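Local coordinates for putative methyl-accepting chemotaxis protein (Salmonella enterica subsp. enterica serovar Typhimurium str. LT2, PDB 6DB1) that probably senses chemoeffectors outside the cytoplasm through its N-terminal ligand-binding domain and passes the signal on to the chemotaxis machinery, at the interface of chains A and B. Numbering follows the deposited sequence. Chains: chain A/B, Putative methyl-accepting chemotaxis protein.

The interface of chains A and B. Residues chain A 140, 143-144; chain B 19, 26, 66.
The carboxylate of A:Asp144 meets the side chains of B:Arg19, B:Gln26 and B:Lys66, which approach it from different directions. OD1 accepts from B:Arg19 and B:Gln26 on opposite faces of the carboxylate plane. From one face comes the guanidinium NH2 of B:Arg19, 3.2 Å from A:Asp144 OD1, in a salt bridge that is also a nearly straight hydrogen bond (167° at H). The arginine presents its edge, with OD1 lying in the guanidinium plane, but the two side chains cross at about a right angle and their flat groups are turned 68° apart, so the pairing is not a coplanar, two-pronged one. From the other face, the amide NE2 of B:Gln26 donates to A:Asp144 OD1 at 3.2 Å, again almost linearly and within its own amide plane. The second approach of NE2, to OD2, is bent and weak.

OD2 is met on its syn side, somewhat out of the carboxylate plane, by the ammonium group of B:Lys66, whose NZ lies 3.2 Å from A:Asp144 OD2 and completes a second salt bridge. The lysine also ties the chain B partners together: NZ donates to the amide oxygen OE1 of B:Gln26 at 2.7 Å, from well above the carbonyl plane. This bond would favour the amide orientation that turns NE2 towards the aspartate. Beyond a bend at chi2 (-64°), the B:Lys66 chain runs extended and carries its ammonium group to both acceptors. The two cationic groups would be expected to favour the charged form of A:Asp144.

A:Leu143 and A:Gly140 border the polar group, with the leucine CB 4.1 Å from B:Gln26 NE2. A:Asp144 ends helix 110-144 of chain A, whereas B:Arg19 and B:Gln26 lie two turns apart on helix 13-46 and B:Lys66 reaches in from helix 54-73. The patch thus joins the C-terminal end of one helical domain to two helices of the other, in a pairing that may reflect receptor dimerisation.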
ATOM      1  N   GLY A 140       9.797  -5.944   9.916  1.00 33.69           N
ATOM      2  CA  GLY A 140      10.355  -7.092   9.226  1.00 37.96           C
ATOM      3  C   GLY A 140      11.493  -7.735  10.004  1.00 38.59           C
ATOM      4  O   GLY A 140      11.618  -8.949  10.020  1.00 46.96           O
ATOM      5  N   LEU A 143       9.814  -9.449  13.205  1.00 41.56           N
ATOM      6  CA  LEU A 143       9.025 -10.628  12.791  1.00 45.68           C
ATOM      7  C   LEU A 143       9.893 -11.763  12.241  1.00 50.39           C
ATOM      8  O   LEU A 143       9.607 -12.928  12.550  1.00 52.72           O
ATOM      9  CB  LEU A 143       7.992 -10.205  11.744  1.00 44.74           C
ATOM     10  CG  LEU A 143       6.812  -9.408  12.294  1.00 45.43           C
ATOM     11  CD1 LEU A 143       6.036  -8.732  11.177  1.00 43.73           C
ATOM     12  CD2 LEU A 143       5.900 -10.301  13.134  1.00 47.15           C
ATOM     13  N   ASP A 144      10.902 -11.451  11.425  1.00 51.18           N
ATOM     14  CA  ASP A 144      11.746 -12.497  10.825  1.00 52.14           C
ATOM     15  C   ASP A 144      13.039 -12.806  11.581  1.00 54.26           C
ATOM     16  O   ASP A 144      13.889 -13.551  11.076  1.00 49.78           O
ATOM     17  CB  ASP A 144      12.055 -12.157   9.367  1.00 54.01           C
ATOM     18  CG  ASP A 144      10.800 -12.115   8.488  1.00 56.88           C
ATOM     19  OD1 ASP A 144       9.756 -12.706   8.848  1.00 60.81           O
ATOM     20  OD2 ASP A 144      10.866 -11.493   7.413  1.00 60.58           O
TER
ATOM     21  N   ARG B  19       1.370 -16.956  11.589  1.00 33.99           N
ATOM     22  CA  ARG B  19       2.429 -16.895  10.618  1.00 37.93           C
ATOM     23  C   ARG B  19       1.800 -16.611   9.239  1.00 34.42           C
ATOM     24  O   ARG B  19       2.291 -15.764   8.498  1.00 33.50           O
ATOM     25  CB  ARG B  19       3.277 -18.174  10.676  1.00 40.72           C
ATOM     26  CG  ARG B  19       4.544 -18.100   9.840  1.00 46.41           C
ATOM     27  CD  ARG B  19       5.454 -16.962  10.285  1.00 47.92           C
ATOM     28  NE  ARG B  19       6.489 -16.670   9.302  1.00 51.76           N
ATOM     29  CZ  ARG B  19       7.253 -15.580   9.320  1.00 57.15           C
ATOM     30  NH1 ARG B  19       7.122 -14.692  10.294  1.00 57.44           N
ATOM     31  NH2 ARG B  19       8.131 -15.373   8.353  1.00 58.36           N
ATOM     32  N   GLN B  26       3.084  -9.110   5.187  1.00 33.83           N
ATOM     33  CA  GLN B  26       4.432  -8.783   4.680  1.00 33.17           C
ATOM     34  C   GLN B  26       4.424  -8.698   3.148  1.00 34.03           C
ATOM     35  O   GLN B  26       5.105  -7.837   2.553  1.00 32.39           O
ATOM     36  CB  GLN B  26       5.458  -9.825   5.122  1.00 34.24           C
ATOM     37  CG  GLN B  26       5.924  -9.645   6.552  1.00 34.92           C
ATOM     38  CD  GLN B  26       6.832 -10.763   6.991  1.00 36.81           C
ATOM     39  OE1 GLN B  26       6.536 -11.940   6.795  1.00 37.33           O
ATOM     40  NE2 GLN B  26       7.935 -10.402   7.622  1.00 38.41           N
ATOM     41  N   LYS B  66       7.909 -14.069  -0.342  1.00 43.88           N
ATOM     42  CA  LYS B  66       6.827 -14.195   0.641  1.00 41.74           C
ATOM     43  C   LYS B  66       5.721 -15.080   0.050  1.00 41.03           C
ATOM     44  O   LYS B  66       5.017 -15.773   0.809  1.00 40.24           O
ATOM     45  CB  LYS B  66       6.297 -12.835   1.110  1.00 40.85           C
ATOM     46  CG  LYS B  66       7.233 -12.066   2.037  1.00 43.36           C
ATOM     47  CD  LYS B  66       7.475 -12.780   3.346  1.00 43.08           C
ATOM     48  CE  LYS B  66       8.548 -12.151   4.208  1.00 44.13           C
ATOM     49  NZ  LYS B  66       8.661 -12.873   5.503  1.00 44.26           N
TER